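Local coordinates for protein GRMZM2G135359 pseudokinase (Zea mays, PDB 6CPY) that probably serves in membrane-linked signalling through a pseudokinase domain with the protein-kinase fold, for which ATP binding and kinase activity are only presumed, at residues T75-W80 and E111-F116; V69-V74 and T117-F122; S35-A40 and G59-G64; G49-C54 and D190-N195; A125-L130 and D182-K187. All coordinates share one frame; numbering follows the deposited sequence.

Interaction 1: residues T75-W80 and E111-F116; sequences TSAKDW and EEEHPF
Phe-116 and Trp-80 form the heart of a surface contact, largely apolar, at the outer end of the small kinase lobe, where the turn after strand 106-112 meets the loop leading into helix 82-96. No hydrogen bond crosses between the segments. With CG anti to the backbone N (chi1 -175°), the Phe-116 ring extends toward residues 75-80, and its CZ comes within 3.4 Å of Trp-80 CG, over one face of the indole and off toward the rim. The two rings are neither stacked nor perpendicular: their planes meet at 57°. Ser-76 and Ala-77 supply the rest of the seat. Ser-76 C lies over one face of the phenyl ring, 3.9 Å from Phe-116 CG, while Ala-77 CB touches Phe-116 CD1 at 4.1 Å. An ST turn shapes this backbone, Lys-78 N donating to Ser-76 OG at 3.0 Å. An alanine in place of Phe-116 would probably leave the indole face and the Ser-76 carbonyl region without their apolar cover and let the two loops move apart. A cis peptide before Pro-115 bends the chain just ahead of the ring. Around the contact, Trp-80 NE1 is bound by Glu-85 of helix 82-96, the indole makes a cation-pi contact with Arg-118 of strand 117-123, and Glu-113 pairs with that same arginine.

Interaction 2: residues V69-V74 and T117-F122; sequences VASSLV and TRVMVF
Val-69 to Ser-71 pair with Val-119 to Val-121 as neighbouring antiparallel strands, their axes 4.7 Å apart at closest and their directions 162° apart. Ala-70 and Met-120 form the hydrogen-bonded pair, with Ala-70 N to Met-120 O at 2.8 Å and Met-120 N to Ala-70 O at 2.9 Å; Ser-72 N adds a bond to Arg-118 O. On one face of the sheet stand Val-69, Ser-71, Val-119 and Val-121. Val-69 CG1 rests 3.8 Å from Val-119 CB, the two side chains crossing obliquely. Val-119 CG1 lies anti to its carbonyl carbon (chi1 -43°), which brings it beside the hydroxyl of Ser-71, 3.6 Å from OG. That hydroxyl is also 2.7 Å from a water that accepts from Arg-118 N at 3.0 Å, extending the strand pairing by a bridge near its end. Leu-37 of helix 34-40 packs against Val-119 and Val-121 from this side. Ala-70 and Met-120 point to the other face, where Ala-70 CB meets the edge of the Phe-122 ring at CE2, 4.0 Å away; helix 82-96 covers Met-120 through Tyr-88, Lys-91 and Ile-92. The guanidinium of Arg-118 turns away from strand 69-72 and, besides Glu-113, forms salt bridges with Glu-111 and Glu-85. This is the central strand pairing of a kinase small lobe; by sequence pattern, Ala-70 probably occupies the place where active kinases carry their nucleotide-positioning lysine.

Interaction 3: residues S35-A40 and G59-G64; sequences SELETA and GTLSSG
Gly-59 and Thr-60 receive the last turn of helix 34-40 at Ala-40, a contact that sets this short helix against the turn of a beta hairpin in the small lobe of the kinase fold, strands 54-60 and 66-72. Gly-59 comes first: its CA lies 3.1 Å from Ala-40 O, and a side chain here would run into that oxygen, so the close approach depends on the glycine. Next, Thr-60 N donates to Ala-40 O at 2.9 Å with an N-H...O angle of 159°. The donor is tilted 40° out of the carbonyl plane. Thr-60 O returns the contact, lying 3.3 Å from Ala-40 CB, with Ala-40 CA making a CA-H...O contact to the same oxygen. Thr-60's own side chain points away from the helix. Leu-61 follows with the apolar part of the contact. Its CG is anti to the carbonyl carbon (chi1 -64°), and the CD2 methyl beyond it reaches Ala-40 CB at 4.2 Å and Leu-37 CD2 at 4.3 Å. Both leucines also touch Ile-67 of strand 66-72, which ties the helix to the sheet. Ser-62 meets the helix through water: its N donates to a water at 2.9 Å, and that water donates to Glu-36 OE2. Gly-64 then completes a type I turn begun at Leu-61 and has a positive phi, its N bonded to Leu-61 O at 2.8 Å.

Interaction 4: residues G49-C54 and D190-N195; sequences GSTSTC and DLEFWN
Thr-53 and Glu-192 bring the turn after strand 47-50 and an irregular loop to 5.7 Å between their CA atoms, without strand pairing: 49-54 turns back on itself through a bond from Thr-51 N to Cys-54 O, and 190-195 runs past with an inverse gamma turn at Trp-194. The Glu-192 carboxylate reaches into the first turn, its chain bent at chi2 (-101°). OE1 accepts a 2.6 Å bond from Thr-53 OG1 on its anti lone pair, and weaker bonds from Thr-53 N and from Thr-51 OG1, which it meets tip to tip. OE2 takes the hydroxyl of Ser-52 at 3.0 Å from the syn side, 25° out of the carboxylate plane. By sequence position 49-54 probably corresponds to the glycine-rich loop of kinases, and Asp-190 to Glu-192 stand where the DFG motif would be. An alanine in place of Glu-192 would probably leave the three hydroxyls of Thr-51, Ser-52 and Thr-53 without their shared acceptor and set the loop tip free to lift. Thr-53 OG1 has a second role, accepting from Phe-193 N at 2.8 Å. Beyond it, Cys-54 CB lies against the edge of the Phe-193 ring, 3.6 Å from CE1, while Lys-91 of helix 82-96 donates to Glu-192 O.

Interaction 5: residues A125-L130 and D182-K187; sequences APNGTL and DDFAAK
Asn-127 lays its amide flat against one face of the Phe-184 ring, the two planes only 7° apart. Starting at the root, Asn-127 CB stands 3.9 Å from Phe-184 CE1. CG, anti to the carbonyl carbon with chi1 at -77°, comes next and meets Phe-184 CZ at 3.7 Å. At the tip, OD1 projects beyond the ring outline, 3.9 Å from Phe-184 CZ, whereas ND2 lies 3.6 Å above the ring plane, displaced from its centre. ND2 also approaches the backbone of the other segment, 3.4 Å from Asp-182 CA, and its hydrogen bond goes to Thr-181 O just before that segment. The amide is thus held both by the ring against which ND2 is stacked and by a carbonyl at its end, which should fix its rotation. Beside it, Pro-126 CG packs 3.6 Å from Asp-182 N and 3.8 Å from Asp-182 CB. The proline and asparagine are the middle residues of a type I turn from Ala-125 to Gly-128. His-133 of helix 130-135 adds an edge-to-face contact to Phe-184, and Thr-129 caps that helix's N-terminus. The contact joins the segment that links the two kinase lobes to the turn of the small hairpin of strands 178-180 and 186-188, the hairpin that in the kinase fold lies between the catalytic-loop and DFG positions.

Interactions 1 to 4 all reach the five-stranded sheet of the small lobe. Interactions 1 and 2, with centres 11 Å apart, touch where Phe-116 CD2 lies 3.5 Å from Val-74 O. Interaction 3 touches interaction 2 through Leu-37, its CD1 4.0 Å from Val-121 CG2. From the other face of the sheet comes interaction 4, its centre 9 Å from that of interaction 2, with Leu-191 CD2 3.5 Å from Phe-122 CD2. By correspondence with active kinases, interactions 2 and 4 probably border the nucleotide site, which holds no ligand here. Interaction 5 stands about 19 Å from interaction 4 between centres, yet its segments adjoin those of interactions 2 and 4 in sequence.

Interaction 1: residues T75-W80 and E111-F116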
# COMPACT_ATOMS: atom_id res chain seq x y z
N THR A 75 1.66 -13.26 21.18
CA THR A 75 2.72 -14.22 21.50
C THR A 75 2.23 -15.53 22.18
O THR A 75 3.04 -16.38 22.56
CB THR A 75 3.78 -13.56 22.41
OG1 THR A 75 3.23 -13.30 23.71
CG2 THR A 75 4.26 -12.24 21.82
N SER A 76 0.92 -15.69 22.31
CA SER A 76 0.34 -16.85 22.97
C SER A 76 -1.05 -17.09 22.42
O SER A 76 -1.76 -16.13 22.11
CB SER A 76 0.26 -16.64 24.50
OG SER A 76 -0.61 -17.58 25.11
N ALA A 77 -1.43 -18.36 22.31
CA ALA A 77 -2.79 -18.73 21.93
C ALA A 77 -3.84 -18.17 22.91
O ALA A 77 -5.00 -18.00 22.54
CB ALA A 77 -2.92 -20.25 21.84
N LYS A 78 -3.44 -17.90 24.15
CA LYS A 78 -4.34 -17.32 25.15
C LYS A 78 -4.76 -15.89 24.80
O LYS A 78 -5.79 -15.41 25.28
CB LYS A 78 -3.67 -17.30 26.52
N ASP A 79 -3.96 -15.21 23.99
CA ASP A 79 -4.20 -13.81 23.65
C ASP A 79 -4.82 -13.66 22.25
O ASP A 79 -5.01 -12.55 21.77
CB ASP A 79 -2.88 -13.05 23.71
CG ASP A 79 -2.17 -13.19 25.07
OD1 ASP A 79 -2.85 -13.39 26.09
OD2 ASP A 79 -0.92 -13.10 25.10
N TRP A 80 -5.15 -14.78 21.61
CA TRP A 80 -5.72 -14.80 20.27
C TRP A 80 -7.18 -15.26 20.33
O TRP A 80 -7.46 -16.36 20.77
CB TRP A 80 -4.91 -15.77 19.42
CG TRP A 80 -5.25 -15.83 17.96
CD1 TRP A 80 -5.92 -16.82 17.32
CD2 TRP A 80 -4.87 -14.88 16.96
NE1 TRP A 80 -5.99 -16.54 15.98
CE2 TRP A 80 -5.35 -15.36 15.73
CE3 TRP A 80 -4.16 -13.68 16.99
CZ2 TRP A 80 -5.16 -14.67 14.53
CZ3 TRP A 80 -3.96 -12.99 15.79
CH2 TRP A 80 -4.46 -13.50 14.58
N GLU A 111 0.29 -20.33 9.76
CA GLU A 111 -0.33 -20.49 11.04
C GLU A 111 0.33 -21.70 11.67
O GLU A 111 0.38 -22.78 11.06
CB GLU A 111 -1.81 -20.83 10.92
CG GLU A 111 -2.66 -19.83 10.20
CD GLU A 111 -4.12 -20.04 10.55
OE1 GLU A 111 -4.59 -19.32 11.43
OE2 GLU A 111 -4.75 -20.95 9.98
N GLU A 112 0.82 -21.53 12.88
CA GLU A 112 1.44 -22.62 13.63
C GLU A 112 1.12 -22.34 15.07
O GLU A 112 1.12 -21.17 15.48
CB GLU A 112 2.95 -22.67 13.38
CG GLU A 112 3.74 -23.60 14.30
CD GLU A 112 3.30 -25.04 14.22
OE1 GLU A 112 3.25 -25.59 13.09
OE2 GLU A 112 2.99 -25.63 15.29
N GLU A 113 0.83 -23.39 15.83
CA GLU A 113 0.45 -23.23 17.24
C GLU A 113 1.65 -23.32 18.17
O GLU A 113 1.60 -22.76 19.26
CB GLU A 113 -0.59 -24.28 17.65
CG GLU A 113 -1.93 -24.14 16.95
CD GLU A 113 -2.51 -22.74 17.08
OE1 GLU A 113 -2.60 -22.22 18.21
OE2 GLU A 113 -2.87 -22.16 16.03
N HIS A 114 2.70 -24.02 17.76
CA HIS A 114 3.86 -24.25 18.62
C HIS A 114 5.20 -23.90 17.95
O HIS A 114 5.69 -24.69 17.13
CB HIS A 114 3.87 -25.73 19.05
CG HIS A 114 2.54 -26.23 19.51
ND1 HIS A 114 1.78 -27.11 18.78
CD2 HIS A 114 1.83 -25.95 20.62
CE1 HIS A 114 0.65 -27.36 19.42
NE2 HIS A 114 0.66 -26.66 20.55
N PRO A 115 5.79 -22.75 18.26
CA PRO A 115 5.19 -21.71 19.10
C PRO A 115 4.16 -20.90 18.33
O PRO A 115 4.03 -21.06 17.11
CB PRO A 115 6.39 -20.83 19.46
CG PRO A 115 7.28 -20.96 18.28
CD PRO A 115 7.12 -22.35 17.78
N PHE A 116 3.45 -20.02 19.03
CA PHE A 116 2.31 -19.35 18.42
C PHE A 116 2.76 -18.44 17.28
O PHE A 116 3.63 -17.59 17.46
CB PHE A 116 1.52 -18.54 19.44
CG PHE A 116 0.28 -17.94 18.87
CD1 PHE A 116 -0.85 -18.72 18.69
CD2 PHE A 116 0.26 -16.63 18.45
CE1 PHE A 116 -1.99 -18.19 18.13
CE2 PHE A 116 -0.88 -16.08 17.89
CZ PHE A 116 -2.00 -16.87 17.73

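Interaction 2: residues V69-V74 and T117-F122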
# COMPACT_ATOMS: atom_id res chain seq x y z
N VAL A 69 7.81 -10.54 5.81
CA VAL A 69 6.91 -11.36 6.60
C VAL A 69 6.27 -10.49 7.66
O VAL A 69 6.96 -9.92 8.49
CB VAL A 69 7.68 -12.52 7.24
CG1 VAL A 69 6.78 -13.33 8.15
CG2 VAL A 69 8.29 -13.37 6.14
N ALA A 70 4.94 -10.37 7.60
CA ALA A 70 4.18 -9.60 8.58
C ALA A 70 3.73 -10.57 9.66
O ALA A 70 3.03 -11.54 9.36
CB ALA A 70 2.99 -8.92 7.93
N SER A 71 4.11 -10.29 10.91
CA SER A 71 3.88 -11.21 12.01
C SER A 71 3.09 -10.50 13.10
O SER A 71 3.41 -9.36 13.47
CB SER A 71 5.22 -11.70 12.58
OG SER A 71 5.05 -12.61 13.67
N SER A 72 2.07 -11.18 13.61
CA SER A 72 1.25 -10.66 14.69
C SER A 72 2.11 -10.36 15.91
O SER A 72 3.12 -11.01 16.15
CB SER A 72 0.17 -11.68 15.07
OG SER A 72 -0.65 -11.19 16.13
N LEU A 73 1.68 -9.37 16.69
CA LEU A 73 2.34 -9.06 17.96
C LEU A 73 1.91 -10.04 19.05
O LEU A 73 2.56 -10.12 20.10
CB LEU A 73 2.01 -7.63 18.39
CG LEU A 73 2.34 -6.53 17.37
CD1 LEU A 73 1.87 -5.17 17.89
CD2 LEU A 73 3.82 -6.52 17.06
N VAL A 74 0.84 -10.79 18.81
CA VAL A 74 0.33 -11.79 19.75
C VAL A 74 1.33 -12.94 19.93
O VAL A 74 1.78 -13.52 18.94
CB VAL A 74 -1.03 -12.34 19.29
CG1 VAL A 74 -1.51 -13.49 20.17
CG2 VAL A 74 -2.06 -11.22 19.27
N THR A 117 2.18 -18.67 16.10
CA THR A 117 2.59 -17.98 14.87
C THR A 117 1.36 -17.60 14.05
O THR A 117 0.54 -18.45 13.73
CB THR A 117 3.45 -18.92 14.00
OG1 THR A 117 4.50 -19.50 14.79
CG2 THR A 117 4.05 -18.17 12.80
N ARG A 118 1.25 -16.33 13.70
CA ARG A 118 0.25 -15.90 12.74
C ARG A 118 0.92 -14.90 11.83
O ARG A 118 1.12 -13.75 12.21
CB ARG A 118 -0.96 -15.28 13.45
CG ARG A 118 -1.83 -16.26 14.23
CD ARG A 118 -2.55 -17.21 13.30
NE ARG A 118 -3.49 -18.08 13.99
CZ ARG A 118 -3.14 -19.13 14.74
NH1 ARG A 118 -1.86 -19.45 14.95
NH2 ARG A 118 -4.09 -19.86 15.32
N VAL A 119 1.34 -15.36 10.66
CA VAL A 119 2.05 -14.49 9.72
C VAL A 119 1.47 -14.53 8.32
O VAL A 119 0.79 -15.49 7.91
CB VAL A 119 3.59 -14.73 9.64
CG1 VAL A 119 4.23 -14.93 11.00
CG2 VAL A 119 3.94 -15.83 8.67
N MET A 120 1.78 -13.47 7.57
CA MET A 120 1.45 -13.34 6.18
C MET A 120 2.73 -12.97 5.47
O MET A 120 3.52 -12.17 5.97
CB MET A 120 0.37 -12.26 5.98
CG MET A 120 -0.97 -12.69 6.54
SD MET A 120 -2.29 -11.49 6.31
CE MET A 120 -3.46 -12.06 7.54
N VAL A 121 2.95 -13.61 4.32
CA VAL A 121 4.19 -13.49 3.58
C VAL A 121 3.94 -12.65 2.33
O VAL A 121 3.12 -13.02 1.49
CB VAL A 121 4.73 -14.87 3.18
CG1 VAL A 121 6.02 -14.75 2.37
CG2 VAL A 121 4.91 -15.75 4.40
N PHE A 122 4.68 -11.55 2.20
CA PHE A 122 4.48 -10.62 1.10
C PHE A 122 5.72 -10.48 0.25
O PHE A 122 6.83 -10.79 0.69
CB PHE A 122 4.11 -9.25 1.64
CG PHE A 122 2.77 -9.21 2.30
CD1 PHE A 122 1.61 -9.06 1.55
CD2 PHE A 122 2.66 -9.29 3.68
CE1 PHE A 122 0.37 -9.01 2.16
CE2 PHE A 122 1.43 -9.25 4.29
CZ PHE A 122 0.29 -9.10 3.53
O HOH W 1 3.35 -14.49 14.66

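Interaction 3: residues S35-A40 and G59-G64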
# COMPACT_ATOMS: atom_id res chain seq x y z
N SER A 35 8.80 -23.99 10.08
CA SER A 35 10.20 -24.37 9.93
C SER A 35 10.82 -23.74 8.67
O SER A 35 11.96 -23.27 8.70
CB SER A 35 10.36 -25.88 9.88
OG SER A 35 9.66 -26.45 8.80
N GLU A 36 10.07 -23.73 7.57
CA GLU A 36 10.55 -23.08 6.33
C GLU A 36 10.77 -21.57 6.50
O GLU A 36 11.75 -21.01 6.00
CB GLU A 36 9.57 -23.35 5.18
CG GLU A 36 10.08 -22.85 3.82
CD GLU A 36 9.19 -23.26 2.65
OE1 GLU A 36 8.11 -23.84 2.88
OE2 GLU A 36 9.59 -22.99 1.48
N LEU A 37 9.86 -20.91 7.20
CA LEU A 37 9.99 -19.48 7.45
C LEU A 37 11.10 -19.13 8.44
O LEU A 37 11.75 -18.08 8.30
CB LEU A 37 8.65 -18.89 7.90
CG LEU A 37 7.64 -18.85 6.74
CD1 LEU A 37 6.34 -18.21 7.20
CD2 LEU A 37 8.21 -18.08 5.54
N GLU A 38 11.31 -20.00 9.42
CA GLU A 38 12.42 -19.85 10.35
C GLU A 38 13.74 -19.81 9.58
O GLU A 38 14.57 -18.95 9.81
CB GLU A 38 12.47 -21.00 11.36
CG GLU A 38 11.36 -21.00 12.39
CD GLU A 38 11.19 -22.35 13.07
OE1 GLU A 38 12.16 -23.14 13.07
OE2 GLU A 38 10.08 -22.64 13.59
N THR A 39 13.90 -20.76 8.65
CA THR A 39 15.08 -20.80 7.79
C THR A 39 15.12 -19.55 6.91
O THR A 39 16.14 -18.84 6.85
CB THR A 39 15.07 -22.07 6.91
OG1 THR A 39 15.02 -23.23 7.75
CG2 THR A 39 16.31 -22.13 6.02
N ALA A 40 14.01 -19.26 6.24
CA ALA A 40 13.95 -18.13 5.32
C ALA A 40 14.27 -16.79 5.98
O ALA A 40 14.91 -15.94 5.35
CB ALA A 40 12.59 -18.07 4.65
N GLY A 59 13.07 -11.98 4.83
CA GLY A 59 13.54 -13.33 4.55
C GLY A 59 13.82 -13.57 3.08
O GLY A 59 13.60 -12.69 2.24
N THR A 60 14.31 -14.76 2.79
CA THR A 60 14.51 -15.24 1.44
C THR A 60 14.11 -16.70 1.38
O THR A 60 14.66 -17.53 2.12
CB THR A 60 15.98 -15.11 0.99
OG1 THR A 60 16.43 -13.78 1.23
CG2 THR A 60 16.14 -15.43 -0.50
N LEU A 61 13.15 -17.01 0.52
CA LEU A 61 12.70 -18.39 0.33
C LEU A 61 13.77 -19.19 -0.39
O LEU A 61 14.66 -18.62 -1.02
CB LEU A 61 11.38 -18.41 -0.44
CG LEU A 61 10.18 -17.77 0.26
CD1 LEU A 61 9.00 -17.70 -0.68
CD2 LEU A 61 9.81 -18.52 1.54
N SER A 62 13.69 -20.52 -0.31
CA SER A 62 14.71 -21.38 -0.94
C SER A 62 14.76 -21.19 -2.46
O SER A 62 15.79 -21.45 -3.09
CB SER A 62 14.47 -22.86 -0.58
OG SER A 62 13.26 -23.32 -1.13
N SER A 63 13.66 -20.71 -3.05
CA SER A 63 13.62 -20.30 -4.46
C SER A 63 14.49 -19.09 -4.82
O SER A 63 14.71 -18.83 -6.01
CB SER A 63 12.18 -19.96 -4.85
OG SER A 63 11.70 -18.85 -4.08
N GLY A 64 14.92 -18.33 -3.81
CA GLY A 64 15.63 -17.07 -4.01
C GLY A 64 14.73 -15.84 -3.92
O GLY A 64 15.21 -14.71 -3.93
O HOH W 2 11.74 -21.62 1.51

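Interaction 4: residues G49-C54 and D190-N195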
# COMPACT_ATOMS: atom_id res chain seq x y z
N GLY A 49 10.77 -3.43 9.63
CA GLY A 49 10.01 -2.38 10.28
C GLY A 49 8.90 -2.93 11.16
O GLY A 49 8.92 -4.10 11.55
N SER A 50 7.92 -2.08 11.46
CA SER A 50 6.83 -2.43 12.37
C SER A 50 5.62 -1.52 12.16
O SER A 50 5.77 -0.38 11.72
CB SER A 50 7.29 -2.31 13.81
OG SER A 50 7.76 -0.99 14.07
N THR A 51 4.43 -2.03 12.49
CA THR A 51 3.19 -1.26 12.43
C THR A 51 2.45 -1.38 13.77
O THR A 51 3.00 -1.92 14.73
CB THR A 51 2.28 -1.74 11.27
OG1 THR A 51 1.78 -3.06 11.55
CG2 THR A 51 3.04 -1.75 9.94
N SER A 52 1.22 -0.88 13.84
CA SER A 52 0.42 -0.94 15.07
C SER A 52 -0.09 -2.34 15.39
O SER A 52 -0.49 -2.60 16.52
CB SER A 52 -0.78 0.02 14.98
OG SER A 52 -1.73 -0.45 14.04
N THR A 53 -0.09 -3.23 14.40
CA THR A 53 -0.55 -4.59 14.59
C THR A 53 0.48 -5.65 14.22
O THR A 53 0.16 -6.84 14.29
CB THR A 53 -1.82 -4.86 13.74
OG1 THR A 53 -1.49 -4.82 12.34
CG2 THR A 53 -2.90 -3.83 14.05
N CYS A 54 1.69 -5.27 13.82
CA CYS A 54 2.65 -6.26 13.30
C CYS A 54 4.13 -5.84 13.26
O CYS A 54 4.46 -4.67 13.17
CB CYS A 54 2.22 -6.72 11.89
SG CYS A 54 2.83 -5.72 10.50
N ASP A 190 -0.77 -3.62 2.09
CA ASP A 190 -1.72 -3.78 3.18
C ASP A 190 -1.13 -4.79 4.16
O ASP A 190 -1.44 -5.99 4.11
CB ASP A 190 -3.05 -4.26 2.64
CG ASP A 190 -4.07 -4.49 3.75
OD1 ASP A 190 -3.92 -3.99 4.88
OD2 ASP A 190 -5.05 -5.19 3.47
N LEU A 191 -0.29 -4.28 5.06
CA LEU A 191 0.49 -5.12 5.97
C LEU A 191 -0.16 -5.30 7.35
O LEU A 191 0.16 -6.25 8.07
CB LEU A 191 1.88 -4.52 6.12
CG LEU A 191 2.67 -4.46 4.81
CD1 LEU A 191 3.93 -3.65 4.98
CD2 LEU A 191 2.99 -5.85 4.27
N GLU A 192 -1.06 -4.39 7.71
CA GLU A 192 -1.68 -4.40 9.02
C GLU A 192 -2.71 -5.49 9.08
O GLU A 192 -3.48 -5.69 8.14
CB GLU A 192 -2.35 -3.04 9.30
CG GLU A 192 -1.38 -1.88 9.44
CD GLU A 192 -1.11 -1.49 10.88
OE1 GLU A 192 -0.96 -2.39 11.74
OE2 GLU A 192 -1.03 -0.27 11.15
N PHE A 193 -2.75 -6.21 10.20
CA PHE A 193 -3.77 -7.23 10.38
C PHE A 193 -5.12 -6.53 10.53
O PHE A 193 -5.21 -5.48 11.18
CB PHE A 193 -3.44 -8.11 11.59
CG PHE A 193 -2.29 -9.05 11.36
CD1 PHE A 193 -0.99 -8.59 11.31
CD2 PHE A 193 -2.52 -10.41 11.18
CE1 PHE A 193 0.07 -9.46 11.08
CE2 PHE A 193 -1.46 -11.28 10.96
CZ PHE A 193 -0.16 -10.80 10.90
N TRP A 194 -6.15 -7.08 9.90
CA TRP A 194 -7.49 -6.47 9.87
C TRP A 194 -8.18 -6.55 11.24
O TRP A 194 -9.12 -7.33 11.41
CB TRP A 194 -8.37 -7.14 8.80
CG TRP A 194 -7.98 -6.88 7.37
CD1 TRP A 194 -6.84 -6.27 6.91
CD2 TRP A 194 -8.72 -7.26 6.21
NE1 TRP A 194 -6.84 -6.23 5.54
CE2 TRP A 194 -7.98 -6.83 5.08
CE3 TRP A 194 -9.94 -7.91 6.01
CZ2 TRP A 194 -8.43 -7.04 3.77
CZ3 TRP A 194 -10.39 -8.12 4.71
CH2 TRP A 194 -9.63 -7.68 3.61
N ASN A 195 -7.73 -5.76 12.20
CA ASN A 195 -8.35 -5.71 13.53
C ASN A 195 -7.94 -4.46 14.30
O ASN A 195 -8.19 -3.34 13.85
CB ASN A 195 -8.02 -6.97 14.34
CG ASN A 195 -6.53 -7.20 14.51
OD1 ASN A 195 -5.79 -6.31 14.92
ND2 ASN A 195 -6.08 -8.42 14.21

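Interaction 5: residues A125-L130 and D182-K187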
# COMPACT_ATOMS: atom_id res chain seq x y z
N ALA A 125 10.01 -5.28 -1.10
CA ALA A 125 10.35 -4.08 -1.90
C ALA A 125 11.67 -3.51 -1.39
O ALA A 125 11.73 -3.04 -0.26
CB ALA A 125 9.25 -3.05 -1.78
N PRO A 126 12.73 -3.56 -2.21
CA PRO A 126 14.05 -3.19 -1.67
C PRO A 126 14.28 -1.71 -1.36
O PRO A 126 15.15 -1.39 -0.56
CB PRO A 126 15.03 -3.66 -2.75
CG PRO A 126 14.23 -3.87 -3.97
CD PRO A 126 12.82 -4.15 -3.55
N ASN A 127 13.49 -0.81 -1.96
CA ASN A 127 13.75 0.62 -1.81
C ASN A 127 12.86 1.35 -0.81
O ASN A 127 12.73 2.57 -0.87
CB ASN A 127 13.72 1.30 -3.18
CG ASN A 127 14.98 1.05 -3.98
OD1 ASN A 127 16.08 1.16 -3.44
ND2 ASN A 127 14.83 0.70 -5.24
N GLY A 128 12.26 0.61 0.11
CA GLY A 128 11.58 1.22 1.25
C GLY A 128 10.27 1.90 0.87
O GLY A 128 9.67 1.55 -0.14
N THR A 129 9.86 2.86 1.69
CA THR A 129 8.56 3.55 1.52
C THR A 129 8.67 4.85 0.74
O THR A 129 9.73 5.48 0.67
CB THR A 129 7.89 3.88 2.86
OG1 THR A 129 8.64 4.89 3.54
CG2 THR A 129 7.75 2.63 3.74
N LEU A 130 7.55 5.26 0.16
CA LEU A 130 7.49 6.54 -0.53
C LEU A 130 7.78 7.68 0.46
O LEU A 130 8.54 8.60 0.14
CB LEU A 130 6.11 6.71 -1.19
CG LEU A 130 5.82 8.03 -1.89
CD1 LEU A 130 6.83 8.32 -2.99
CD2 LEU A 130 4.41 8.00 -2.45
N ASP A 182 12.92 -2.27 -6.88
CA ASP A 182 14.32 -2.01 -7.23
C ASP A 182 14.55 -0.93 -8.32
O ASP A 182 15.62 -0.32 -8.35
CB ASP A 182 15.05 -3.31 -7.61
CG ASP A 182 14.41 -4.03 -8.79
OD1 ASP A 182 13.37 -3.58 -9.32
OD2 ASP A 182 14.97 -5.09 -9.19
N ASP A 183 13.56 -0.70 -9.19
CA ASP A 183 13.62 0.43 -10.14
C ASP A 183 12.54 1.50 -9.86
O ASP A 183 12.08 2.22 -10.76
CB ASP A 183 13.58 -0.06 -11.60
CG ASP A 183 12.33 -0.82 -11.94
OD1 ASP A 183 11.35 -0.79 -11.15
OD2 ASP A 183 12.32 -1.45 -13.02
N PHE A 184 12.18 1.59 -8.58
CA PHE A 184 11.31 2.63 -8.05
C PHE A 184 9.89 2.62 -8.61
O PHE A 184 9.26 3.67 -8.73
CB PHE A 184 11.98 4.00 -8.17
CG PHE A 184 13.24 4.10 -7.38
CD1 PHE A 184 13.21 4.47 -6.05
CD2 PHE A 184 14.46 3.73 -7.95
CE1 PHE A 184 14.36 4.53 -5.30
CE2 PHE A 184 15.63 3.78 -7.20
CZ PHE A 184 15.58 4.19 -5.88
N ALA A 185 9.38 1.45 -8.96
CA ALA A 185 7.96 1.31 -9.24
C ALA A 185 7.19 1.24 -7.92
O ALA A 185 7.73 0.81 -6.89
CB ALA A 185 7.69 0.07 -10.08
N ALA A 186 5.93 1.65 -7.95
CA ALA A 186 5.10 1.65 -6.75
C ALA A 186 4.56 0.25 -6.44
O ALA A 186 4.13 -0.46 -7.34
CB ALA A 186 3.93 2.60 -6.92
N LYS A 187 4.58 -0.10 -5.16
CA LYS A 187 3.79 -1.21 -4.63
C LYS A 187 2.99 -0.76 -3.42
O LYS A 187 3.54 -0.53 -2.33
CB LYS A 187 4.67 -2.43 -4.32
CG LYS A 187 4.90 -3.30 -5.55
CD LYS A 187 5.60 -4.62 -5.23
CE LYS A 187 5.87 -5.43 -6.48
NZ LYS A 187 4.64 -6.05 -7.06